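Local coordinates for pyridine nucleotide-disulfide oxidoreductase-like protein (Myceliophthora thermophila, PDB 5MQ6) that catalyses Baeyer-Villiger oxidation with FAD and NADPH, inserting one oxygen atom beside the carbonyl of various ketones, especially polycyclic ones, to give esters or lactones, at residues A[121-126]-A[159-164]; A[129-134]-A[154-159]; A[135-140]-A[148-153]. One frame throughout, in Å; residues are numbered along the deposited sequence.

Contact 1 (A[121-126]-A[159-164]); sequences TWWWNR and ELLEHA. With FAD (flavin-adenine dinucleotide), chain B.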
# COMPACT_ATOMS: atom_id res chain seq x y z
N THR A 121 -0.81 -3.17 8.37
CA THR A 121 0.17 -3.98 7.66
C THR A 121 1.09 -4.85 8.56
O THR A 121 1.27 -6.04 8.28
CB THR A 121 1.05 -3.06 6.79
OG1 THR A 121 0.24 -2.36 5.82
CG2 THR A 121 2.13 -3.86 6.06
N TRP A 122 1.67 -4.20 9.57
CA TRP A 122 2.64 -4.82 10.50
C TRP A 122 2.00 -5.71 11.59
O TRP A 122 2.72 -6.42 12.32
CB TRP A 122 3.61 -3.75 11.10
CG TRP A 122 4.16 -2.93 9.96
CD1 TRP A 122 3.91 -1.65 9.69
CD2 TRP A 122 4.94 -3.42 8.86
NE1 TRP A 122 4.49 -1.28 8.48
CE2 TRP A 122 5.13 -2.35 7.96
CE3 TRP A 122 5.47 -4.67 8.54
CZ2 TRP A 122 5.84 -2.47 6.78
CZ3 TRP A 122 6.22 -4.78 7.38
CH2 TRP A 122 6.38 -3.69 6.49
N TRP A 123 0.67 -5.60 11.75
CA TRP A 123 -0.12 -6.52 12.56
C TRP A 123 -0.35 -7.79 11.73
O TRP A 123 -0.12 -8.86 12.19
CB TRP A 123 -1.51 -5.94 12.97
CG TRP A 123 -2.31 -6.97 13.62
CD1 TRP A 123 -3.14 -7.87 13.00
CD2 TRP A 123 -2.29 -7.33 15.02
NE1 TRP A 123 -3.62 -8.76 13.95
CE2 TRP A 123 -3.10 -8.48 15.17
CE3 TRP A 123 -1.64 -6.84 16.13
CZ2 TRP A 123 -3.37 -9.08 16.42
CZ3 TRP A 123 -1.90 -7.43 17.40
CH2 TRP A 123 -2.74 -8.57 17.51
N TRP A 124 -0.86 -7.64 10.52
CA TRP A 124 -1.28 -8.79 9.72
C TRP A 124 -0.15 -9.65 9.15
O TRP A 124 -0.18 -10.85 9.24
CB TRP A 124 -2.15 -8.31 8.61
CG TRP A 124 -3.45 -7.66 8.96
CD1 TRP A 124 -3.74 -6.36 8.84
CD2 TRP A 124 -4.70 -8.31 9.30
NE1 TRP A 124 -5.05 -6.12 9.16
CE2 TRP A 124 -5.66 -7.31 9.43
CE3 TRP A 124 -5.07 -9.61 9.55
CZ2 TRP A 124 -6.96 -7.57 9.81
CZ3 TRP A 124 -6.40 -9.87 9.90
CH2 TRP A 124 -7.32 -8.86 10.02
N ASN A 125 0.86 -9.00 8.61
CA ASN A 125 1.95 -9.65 7.91
C ASN A 125 3.02 -9.88 8.89
O ASN A 125 3.60 -8.94 9.51
CB ASN A 125 2.44 -8.76 6.75
CG ASN A 125 1.33 -8.46 5.76
OD1 ASN A 125 1.02 -9.27 4.94
ND2 ASN A 125 0.74 -7.27 5.84
N ARG A 126 3.30 -11.17 9.11
CA ARG A 126 4.42 -11.52 9.99
C ARG A 126 5.16 -12.74 9.42
O ARG A 126 5.72 -13.54 10.17
CB ARG A 126 3.89 -11.80 11.42
CG ARG A 126 2.82 -10.85 11.96
CD ARG A 126 2.66 -11.10 13.44
NE ARG A 126 1.51 -10.34 13.92
CZ ARG A 126 1.21 -10.13 15.21
NH1 ARG A 126 1.95 -10.64 16.17
NH2 ARG A 126 0.11 -9.43 15.55
N GLU A 159 10.10 -5.54 14.74
CA GLU A 159 10.48 -4.22 15.13
C GLU A 159 9.40 -3.17 14.69
O GLU A 159 9.16 -2.17 15.40
CB GLU A 159 11.81 -3.91 14.52
CG GLU A 159 12.28 -2.56 14.86
CD GLU A 159 13.71 -2.29 14.45
OE1 GLU A 159 14.10 -2.94 13.46
OE2 GLU A 159 14.35 -1.40 15.11
N LEU A 160 8.78 -3.44 13.55
CA LEU A 160 7.77 -2.56 13.01
C LEU A 160 6.49 -2.57 13.79
O LEU A 160 5.89 -1.51 14.05
CB LEU A 160 7.48 -2.82 11.51
CG LEU A 160 8.69 -2.38 10.70
CD1 LEU A 160 8.70 -3.01 9.33
CD2 LEU A 160 8.83 -0.94 10.60
N LEU A 161 6.09 -3.76 14.15
CA LEU A 161 4.93 -3.94 14.99
C LEU A 161 5.15 -3.36 16.42
O LEU A 161 4.27 -2.60 16.97
CB LEU A 161 4.56 -5.40 14.99
CG LEU A 161 3.44 -5.85 15.91
CD1 LEU A 161 2.17 -5.17 15.45
CD2 LEU A 161 3.19 -7.37 15.76
N GLU A 162 6.32 -3.62 16.99
CA GLU A 162 6.62 -3.10 18.29
C GLU A 162 6.58 -1.53 18.27
O GLU A 162 6.14 -0.90 19.23
CB GLU A 162 7.95 -3.68 18.79
CG GLU A 162 8.59 -2.93 19.96
CD GLU A 162 10.02 -3.44 20.24
OE1 GLU A 162 11.04 -2.74 20.00
OE2 GLU A 162 10.14 -4.59 20.67
N HIS A 163 7.01 -0.92 17.18
CA HIS A 163 7.00 0.52 17.09
C HIS A 163 5.57 1.10 17.08
O HIS A 163 5.33 2.16 17.71
CB HIS A 163 7.77 1.00 15.92
CG HIS A 163 7.91 2.48 15.87
ND1 HIS A 163 8.59 3.21 16.83
CD2 HIS A 163 7.53 3.38 14.92
CE1 HIS A 163 8.63 4.48 16.49
NE2 HIS A 163 8.01 4.61 15.33
N ALA A 164 4.68 0.43 16.36
CA ALA A 164 3.25 0.73 16.41
C ALA A 164 2.74 0.73 17.87
O ALA A 164 2.05 1.66 18.31
CB ALA A 164 2.51 -0.34 15.58
PA FAD B . -2.70 -0.20 6.84
O1A FAD B . -3.16 -1.06 5.72
O2A FAD B . -1.35 -0.41 7.49
O5B FAD B . -3.80 -0.27 8.01
C5B FAD B . -5.15 -0.13 7.70
C4B FAD B . -5.95 -1.05 8.60
O4B FAD B . -7.33 -0.71 8.41
C3B FAD B . -5.82 -2.54 8.32
O3B FAD B . -5.67 -3.25 9.52
C2B FAD B . -7.13 -2.89 7.66
O2B FAD B . -7.50 -4.23 7.88
C1B FAD B . -8.06 -1.90 8.32
N9A FAD B . -9.28 -1.70 7.58
C8A FAD B . -9.39 -1.37 6.26
N7A FAD B . -10.68 -1.32 5.95
C5A FAD B . -11.43 -1.62 7.03
C6A FAD B . -12.88 -1.70 7.30
N6A FAD B . -13.84 -1.50 6.42
N1A FAD B . -13.16 -1.96 8.55
C2A FAD B . -12.22 -2.20 9.50
N3A FAD B . -10.92 -2.17 9.37
C4A FAD B . -10.49 -1.90 8.09
N1 FAD B . 5.10 0.80 2.20
C2 FAD B . 6.25 1.55 2.28
O2 FAD B . 6.23 2.76 2.09
N3 FAD B . 7.42 0.96 2.58
C4 FAD B . 7.47 -0.36 2.80
O4 FAD B . 8.57 -0.83 3.08
C4X FAD B . 6.30 -1.25 2.73
N5 FAD B . 6.32 -2.61 2.92
C5X FAD B . 5.15 -3.29 2.81
C6 FAD B . 5.14 -4.76 3.00
C7 FAD B . 3.82 -5.41 2.86
C7M FAD B . 3.68 -6.91 3.04
C8 FAD B . 2.57 -4.66 2.54
C8M FAD B . 1.20 -5.32 2.40
C9 FAD B . 2.63 -3.29 2.36
C9A FAD B . 3.86 -2.59 2.49
N10 FAD B . 3.86 -1.20 2.27
C10 FAD B . 5.07 -0.51 2.41
C1' FAD B . 2.62 -0.43 2.02
C2' FAD B . 1.94 -0.24 3.43
O2' FAD B . 0.57 -0.68 3.35
C3' FAD B . 2.03 1.20 4.02
O3' FAD B . 3.41 1.56 4.17
C4' FAD B . 1.47 1.43 5.45
O4' FAD B . 1.76 0.35 6.43
C5' FAD B . -0.05 1.71 5.37
O5' FAD B . -0.44 2.31 6.64
P FAD B . -2.04 2.58 6.74
O1P FAD B . -2.31 2.74 8.28
O2P FAD B . -2.35 3.67 5.71
O3P FAD B . -2.76 1.24 6.12
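Leu160 and Leu161 of helix 157-170 meet Trp122, Trp123 and Arg126 through van der Waals and CH-pi contact; no hydrogen bond crosses between 121-126 and 159-164. In the CH-pi contact, Leu160 CD1 stands 3.5 Å from the centroid of the six-membered ring of Trp122, 6° off the ring normal. Thr121 CG2 lies over the opposite face, which holds the indole between a methyl on each side. Leu161 has CG anti to the backbone N (chi1 175°), which brings CG within 3.7 Å of Trp122 O. From there its CD1 packs against the backbone of Trp122 and against the Trp123 ring, while CD2 sits over the centre of the Arg126 guanidinium, 3.4 Å from CZ. Polar bonds within 121-126 fix that guanidinium: Arg126 NE donates to Trp123 O at 2.8 Å, nearly in the guanidinium plane, and NH2 adds a weak second bond. Trp122 NE1 is bonded to Tyr139 OH. Toward the cofactor, Thr121 N donates to FAD O2A at 2.9 Å with an N-H...O angle of 168°, and Trp124 NE1 reaches the ribose oxygen O3B at 3.0 Å. These bonds place segment 121-126 at the FAD-binding site, with helix 157-170 packed behind it.

Contact 2 (A[129-134]-A[154-159]); sequences GLHCDV and YAAGPE. With FAD (flavin-adenine dinucleotide), chain B.
Cys132 N donates to Ala155 O at 2.9 Å, and Gly157 N donates to Leu130 O at 3.1 Å. The two bonds flank His131 and Ala156, whose backbones form a single beta bridge with CA atoms 4.1 Å apart. On the cofactor side, Asp133 N donates to the flavin carbonyl oxygen, FAD O4, and Asp133 OD2 forms a salt bridge with Arg426. His131 CG is anti to the carbonyl carbon (chi1 -70°), which puts it 4.0 Å from Ala156 CA. His131 ND1 is bonded to Gly129 O at 2.7 Å, in the imidazole plane, which fixes the turn of the ring. Ala156 CB then lies over one face, 4.0 Å from the ring centroid, and Tyr154 O approaches the edge. An alanine at His131 would probably leave Gly129 O without this donor and open a gap beside the Ala156 methyl. Farther out, Tyr154 CD1, at the ring edge, is 3.8 Å from Val134 C. Leu130 CD2 packs on Gly157 CA, where a CB would be tight against that methyl and would clash with Pro158 CD. Segment 129-134 runs between helices 121-124 and 136-139, while 154-159 leads into helix 157-170 with Ala156 at the N-cap position; Leu160 of that helix touches both Cys132 and Ala155.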
# COMPACT_ATOMS: atom_id res chain seq x y z
N GLY A 129 11.05 -13.62 7.20
CA GLY A 129 11.83 -12.68 6.36
C GLY A 129 11.28 -11.27 6.09
O GLY A 129 11.95 -10.45 5.45
N LEU A 130 10.09 -10.96 6.59
CA LEU A 130 9.48 -9.68 6.32
C LEU A 130 10.30 -8.51 6.83
O LEU A 130 10.71 -8.46 7.96
CB LEU A 130 8.08 -9.63 6.87
CG LEU A 130 7.33 -8.26 6.93
CD1 LEU A 130 6.88 -7.87 5.55
CD2 LEU A 130 6.11 -8.42 7.86
N HIS A 131 10.54 -7.57 5.93
CA HIS A 131 11.16 -6.31 6.22
C HIS A 131 10.48 -5.19 5.43
O HIS A 131 9.95 -5.42 4.36
CB HIS A 131 12.65 -6.32 5.79
CG HIS A 131 13.52 -7.19 6.63
ND1 HIS A 131 13.46 -8.57 6.57
CD2 HIS A 131 14.43 -6.89 7.59
CE1 HIS A 131 14.34 -9.08 7.42
NE2 HIS A 131 14.94 -8.08 8.05
N CYS A 132 10.48 -3.98 5.94
CA CYS A 132 10.12 -2.80 5.18
C CYS A 132 11.19 -2.68 4.06
O CYS A 132 12.35 -2.99 4.31
CB CYS A 132 10.11 -1.55 6.12
SG CYS A 132 11.61 -1.00 7.01
N ASP A 133 10.79 -2.25 2.89
CA ASP A 133 11.65 -2.08 1.70
C ASP A 133 12.20 -0.69 1.58
O ASP A 133 13.15 -0.48 0.82
CB ASP A 133 10.95 -2.60 0.40
CG ASP A 133 9.60 -1.82 0.06
OD1 ASP A 133 9.34 -0.77 0.75
OD2 ASP A 133 8.83 -2.24 -0.91
N VAL A 134 11.70 0.26 2.39
CA VAL A 134 12.25 1.58 2.47
C VAL A 134 13.12 1.61 3.75
O VAL A 134 12.74 1.02 4.78
CB VAL A 134 11.14 2.61 2.56
CG1 VAL A 134 11.62 3.99 2.91
CG2 VAL A 134 10.44 2.61 1.23
N TYR A 154 17.08 -1.52 7.37
CA TYR A 154 15.79 -1.99 6.99
C TYR A 154 15.23 -2.75 8.21
O TYR A 154 15.83 -3.72 8.72
CB TYR A 154 15.88 -2.89 5.78
CG TYR A 154 16.57 -2.13 4.65
CD1 TYR A 154 15.93 -1.00 4.03
CD2 TYR A 154 17.89 -2.41 4.29
CE1 TYR A 154 16.56 -0.23 3.09
CE2 TYR A 154 18.54 -1.59 3.38
CZ TYR A 154 17.88 -0.55 2.75
OH TYR A 154 18.51 0.22 1.84
N ALA A 155 14.07 -2.32 8.65
CA ALA A 155 13.38 -2.95 9.78
C ALA A 155 12.68 -4.23 9.45
O ALA A 155 11.98 -4.34 8.44
CB ALA A 155 12.36 -1.95 10.40
N ALA A 156 12.78 -5.20 10.36
CA ALA A 156 11.99 -6.45 10.28
C ALA A 156 10.55 -6.24 10.90
O ALA A 156 10.33 -5.30 11.66
CB ALA A 156 12.71 -7.59 10.96
N GLY A 157 9.61 -7.09 10.51
CA GLY A 157 8.24 -7.07 10.98
C GLY A 157 8.12 -6.76 12.44
O GLY A 157 7.46 -5.78 12.81
N PRO A 158 8.74 -7.59 13.29
CA PRO A 158 8.62 -7.44 14.73
C PRO A 158 9.01 -6.11 15.25
O PRO A 158 8.34 -5.58 16.12
CB PRO A 158 9.56 -8.52 15.27
CG PRO A 158 9.36 -9.63 14.26
CD PRO A 158 9.34 -8.90 12.94
N GLU A 159 10.10 -5.54 14.74
CA GLU A 159 10.48 -4.22 15.13
C GLU A 159 9.40 -3.17 14.69
O GLU A 159 9.16 -2.17 15.40
CB GLU A 159 11.81 -3.91 14.52
CG GLU A 159 12.28 -2.56 14.86
CD GLU A 159 13.71 -2.29 14.45
OE1 GLU A 159 14.10 -2.94 13.46
OE2 GLU A 159 14.35 -1.40 15.11
PA FAD B . -2.70 -0.20 6.84
O1A FAD B . -3.16 -1.06 5.72
O2A FAD B . -1.35 -0.41 7.49
O5B FAD B . -3.80 -0.27 8.01
C5B FAD B . -5.15 -0.13 7.70
C4B FAD B . -5.95 -1.05 8.60
O4B FAD B . -7.33 -0.71 8.41
C3B FAD B . -5.82 -2.54 8.32
O3B FAD B . -5.67 -3.25 9.52
C2B FAD B . -7.13 -2.89 7.66
O2B FAD B . -7.50 -4.23 7.88
C1B FAD B . -8.06 -1.90 8.32
N9A FAD B . -9.28 -1.70 7.58
C8A FAD B . -9.39 -1.37 6.26
N7A FAD B . -10.68 -1.32 5.95
C5A FAD B . -11.43 -1.62 7.03
C6A FAD B . -12.88 -1.70 7.30
N6A FAD B . -13.84 -1.50 6.42
N1A FAD B . -13.16 -1.96 8.55
C2A FAD B . -12.22 -2.20 9.50
N3A FAD B . -10.92 -2.17 9.37
C4A FAD B . -10.49 -1.90 8.09
N1 FAD B . 5.10 0.80 2.20
C2 FAD B . 6.25 1.55 2.28
O2 FAD B . 6.23 2.76 2.09
N3 FAD B . 7.42 0.96 2.58
C4 FAD B . 7.47 -0.36 2.80
O4 FAD B . 8.57 -0.83 3.08
C4X FAD B . 6.30 -1.25 2.73
N5 FAD B . 6.32 -2.61 2.92
C5X FAD B . 5.15 -3.29 2.81
C6 FAD B . 5.14 -4.76 3.00
C7 FAD B . 3.82 -5.41 2.86
C7M FAD B . 3.68 -6.91 3.04
C8 FAD B . 2.57 -4.66 2.54
C8M FAD B . 1.20 -5.32 2.40
C9 FAD B . 2.63 -3.29 2.36
C9A FAD B . 3.86 -2.59 2.49
N10 FAD B . 3.86 -1.20 2.27
C10 FAD B . 5.07 -0.51 2.41
C1' FAD B . 2.62 -0.43 2.02
C2' FAD B . 1.94 -0.24 3.43
O2' FAD B . 0.57 -0.68 3.35
C3' FAD B . 2.03 1.20 4.02
O3' FAD B . 3.41 1.56 4.17
C4' FAD B . 1.47 1.43 5.45
O4' FAD B . 1.76 0.35 6.43
C5' FAD B . -0.05 1.71 5.37
O5' FAD B . -0.44 2.31 6.64
P FAD B . -2.04 2.58 6.74
O1P FAD B . -2.31 2.74 8.28
O2P FAD B . -2.35 3.67 5.71
O3P FAD B . -2.76 1.24 6.12

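Contact 3 (A[135-140]-A[148-153]); sequences ESYSYM and YIPKSK. With FAD (flavin-adenine dinucleotide), chain B.
Tyr148 meets Met140 at the start of segment 148-153: CE2 of its ring is 3.9 Å from Met140 CE. The bend of Met140 at chi3 (69°) turns CE this way, and the phenol oxygen of Tyr148 is bonded to Glu159. Pro150 comes next and touches three residues of 135-140. Its CG lies 3.7 Å from Met140 SD, the two side chains running antiparallel past one another; CB packs against Ser136 OG at 3.4 Å; and CD comes to the edge of the Tyr137 ring, near its plane, 4.0 Å from CD1. Trp318 of helix 315-322 also touches this proline.

Segment 135-140, with its helical turn 136-139, belongs to the FAD-binding site through Tyr139. Glu135 occupies the N-cap position of the turn, where its carbonyl oxygen accepts from both Ser138 N and Tyr139 N. Tyr139 itself faces the cofactor: its OH is hydrogen-bonded to FAD O3' at 2.9 Å, and FAD C4 lies over one face of its ring, offset toward the rim.

Ser152 contributes its carbonyl oxygen, which accepts from Ser136 OG at 2.8 Å in the carbonyl plane. That hydroxyl also lies over one face of the Tyr137 ring, toward its rim, while Tyr137 OH is bonded to Thr313. Lys153 closes the segment with two bonds to 135-140. Its carbonyl oxygen accepts from Ser136 N at 2.9 Å (N-H...O angle 160°), and its NZ makes a salt bridge with Glu135 OE2 at 2.7 Å, on the anti lone pair. The turn at chi4 (108°) sets NZ at that oxygen, and NZ also bonds Val352 O. Glu135 OE2 has a second cationic partner in Arg332, so the buried carboxylate is probably held as the anion.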
# COMPACT_ATOMS: atom_id res chain seq x y z
N GLU A 135 14.25 2.32 3.69
CA GLU A 135 15.05 2.58 4.91
C GLU A 135 14.18 2.86 6.16
O GLU A 135 13.37 3.79 6.16
CB GLU A 135 15.97 3.77 4.68
CG GLU A 135 17.01 4.07 5.77
CD GLU A 135 17.61 5.40 5.65
OE1 GLU A 135 16.82 6.39 5.86
OE2 GLU A 135 18.89 5.49 5.40
N SER A 136 14.48 2.15 7.23
CA SER A 136 13.85 2.31 8.54
C SER A 136 13.82 3.76 9.03
O SER A 136 12.75 4.23 9.56
CB SER A 136 14.53 1.38 9.53
OG SER A 136 15.75 1.93 9.90
N TYR A 137 14.94 4.48 8.87
CA TYR A 137 15.05 5.86 9.36
C TYR A 137 14.12 6.82 8.60
O TYR A 137 13.73 7.86 9.11
CB TYR A 137 16.54 6.42 9.39
CG TYR A 137 17.62 5.34 9.71
CD1 TYR A 137 17.56 4.59 10.90
CD2 TYR A 137 18.60 5.02 8.80
CE1 TYR A 137 18.45 3.55 11.16
CE2 TYR A 137 19.50 4.01 9.03
CZ TYR A 137 19.45 3.29 10.22
OH TYR A 137 20.35 2.29 10.46
N SER A 138 13.76 6.45 7.39
CA SER A 138 12.87 7.22 6.53
C SER A 138 11.42 6.80 6.66
O SER A 138 10.53 7.62 6.49
CB SER A 138 13.39 7.12 5.08
OG SER A 138 14.63 7.92 5.02
N TYR A 139 11.21 5.52 7.00
CA TYR A 139 9.90 4.90 6.97
C TYR A 139 9.18 4.91 8.31
O TYR A 139 8.01 5.27 8.38
CB TYR A 139 9.99 3.47 6.45
CG TYR A 139 8.64 2.82 6.45
CD1 TYR A 139 7.69 3.16 5.51
CD2 TYR A 139 8.35 1.82 7.35
CE1 TYR A 139 6.42 2.55 5.52
CE2 TYR A 139 7.12 1.21 7.40
CZ TYR A 139 6.14 1.59 6.50
OH TYR A 139 4.91 0.97 6.55
N MET A 140 9.86 4.49 9.39
CA MET A 140 9.19 4.40 10.70
C MET A 140 8.73 5.80 11.14
O MET A 140 9.48 6.74 11.14
CB MET A 140 10.08 3.73 11.71
CG MET A 140 10.57 2.36 11.20
SD MET A 140 11.62 1.48 12.38
CE MET A 140 10.46 1.06 13.69
N TYR A 148 13.12 6.63 19.42
CA TYR A 148 13.49 5.28 19.08
C TYR A 148 14.57 5.27 17.99
O TYR A 148 14.55 6.11 17.07
CB TYR A 148 12.29 4.51 18.60
CG TYR A 148 12.64 3.07 18.29
CD1 TYR A 148 13.08 2.21 19.31
CD2 TYR A 148 12.58 2.58 17.00
CE1 TYR A 148 13.41 0.91 19.06
CE2 TYR A 148 12.94 1.25 16.72
CZ TYR A 148 13.38 0.43 17.74
OH TYR A 148 13.73 -0.85 17.49
N ILE A 149 15.52 4.35 18.12
CA ILE A 149 16.64 4.21 17.17
C ILE A 149 16.43 2.85 16.59
O ILE A 149 16.63 1.87 17.29
CB ILE A 149 18.05 4.29 17.86
CG1 ILE A 149 18.23 5.64 18.49
CG2 ILE A 149 19.20 4.11 16.87
CD1 ILE A 149 19.43 5.80 19.39
N PRO A 150 16.04 2.76 15.30
CA PRO A 150 15.95 1.49 14.68
C PRO A 150 17.29 0.71 14.67
O PRO A 150 18.36 1.34 14.60
CB PRO A 150 15.46 1.82 13.26
CG PRO A 150 14.78 3.12 13.41
CD PRO A 150 15.72 3.82 14.35
N LYS A 151 17.17 -0.61 14.76
CA LYS A 151 18.31 -1.53 14.95
C LYS A 151 19.15 -1.72 13.69
O LYS A 151 20.32 -2.01 13.79
CB LYS A 151 17.82 -2.90 15.40
CG LYS A 151 17.27 -2.91 16.83
CD LYS A 151 16.38 -4.12 17.06
CE LYS A 151 15.79 -4.14 18.49
NZ LYS A 151 14.58 -5.02 18.60
N SER A 152 18.53 -1.58 12.53
CA SER A 152 19.14 -1.83 11.20
C SER A 152 18.69 -0.78 10.16
O SER A 152 17.78 0.09 10.41
CB SER A 152 18.74 -3.20 10.73
OG SER A 152 19.16 -4.18 11.67
N LYS A 153 19.33 -0.88 9.00
CA LYS A 153 18.96 -0.04 7.85
C LYS A 153 17.53 -0.28 7.34
O LYS A 153 16.93 0.63 6.91
CB LYS A 153 19.93 -0.14 6.67
CG LYS A 153 19.66 0.98 5.65
CD LYS A 153 20.91 1.60 5.09
CE LYS A 153 20.72 2.56 3.94
NZ LYS A 153 20.95 4.00 4.36
PA FAD B . -2.70 -0.20 6.84
O1A FAD B . -3.16 -1.06 5.72
O2A FAD B . -1.35 -0.41 7.49
O5B FAD B . -3.80 -0.27 8.01
C5B FAD B . -5.15 -0.13 7.70
C4B FAD B . -5.95 -1.05 8.60
O4B FAD B . -7.33 -0.71 8.41
C3B FAD B . -5.82 -2.54 8.32
O3B FAD B . -5.67 -3.25 9.52
C2B FAD B . -7.13 -2.89 7.66
O2B FAD B . -7.50 -4.23 7.88
C1B FAD B . -8.06 -1.90 8.32
N9A FAD B . -9.28 -1.70 7.58
C8A FAD B . -9.39 -1.37 6.26
N7A FAD B . -10.68 -1.32 5.95
C5A FAD B . -11.43 -1.62 7.03
C6A FAD B . -12.88 -1.70 7.30
N6A FAD B . -13.84 -1.50 6.42
N1A FAD B . -13.16 -1.96 8.55
C2A FAD B . -12.22 -2.20 9.50
N3A FAD B . -10.92 -2.17 9.37
C4A FAD B . -10.49 -1.90 8.09
N1 FAD B . 5.10 0.80 2.20
C2 FAD B . 6.25 1.55 2.28
O2 FAD B . 6.23 2.76 2.09
N3 FAD B . 7.42 0.96 2.58
C4 FAD B . 7.47 -0.36 2.80
O4 FAD B . 8.57 -0.83 3.08
C4X FAD B . 6.30 -1.25 2.73
N5 FAD B . 6.32 -2.61 2.92
C5X FAD B . 5.15 -3.29 2.81
C6 FAD B . 5.14 -4.76 3.00
C7 FAD B . 3.82 -5.41 2.86
C7M FAD B . 3.68 -6.91 3.04
C8 FAD B . 2.57 -4.66 2.54
C8M FAD B . 1.20 -5.32 2.40
C9 FAD B . 2.63 -3.29 2.36
C9A FAD B . 3.86 -2.59 2.49
N10 FAD B . 3.86 -1.20 2.27
C10 FAD B . 5.07 -0.51 2.41
C1' FAD B . 2.62 -0.43 2.02
C2' FAD B . 1.94 -0.24 3.43
O2' FAD B . 0.57 -0.68 3.35
C3' FAD B . 2.03 1.20 4.02
O3' FAD B . 3.41 1.56 4.17
C4' FAD B . 1.47 1.43 5.45
O4' FAD B . 1.76 0.35 6.43
C5' FAD B . -0.05 1.71 5.37
O5' FAD B . -0.44 2.31 6.64
P FAD B . -2.04 2.58 6.74
O1P FAD B . -2.31 2.74 8.28
O2P FAD B . -2.35 3.67 5.71
O3P FAD B . -2.76 1.24 6.12

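In the fold
The three contacts are nested along the chain, contact 3 inside the loop closed by contact 2 and contact 2 inside that of contact 1. Their centres lie about 9 Å apart from contact 1 to 2 and from 2 to 3, and about 13 Å from 1 to 3. Glu159, shared by contacts 1 and 2, ties them to contact 3: its OE2 is 2.5 Å from Tyr148 OH and 2.9 Å from Lys151 N, both probable hydrogen bonds. Leu130 CD1 packs 3.6 Å from Trp122 CZ3, joining contacts 1 and 2. All three touch FAD, and the Asp133 side chain is about 4 Å from the bound NADPH.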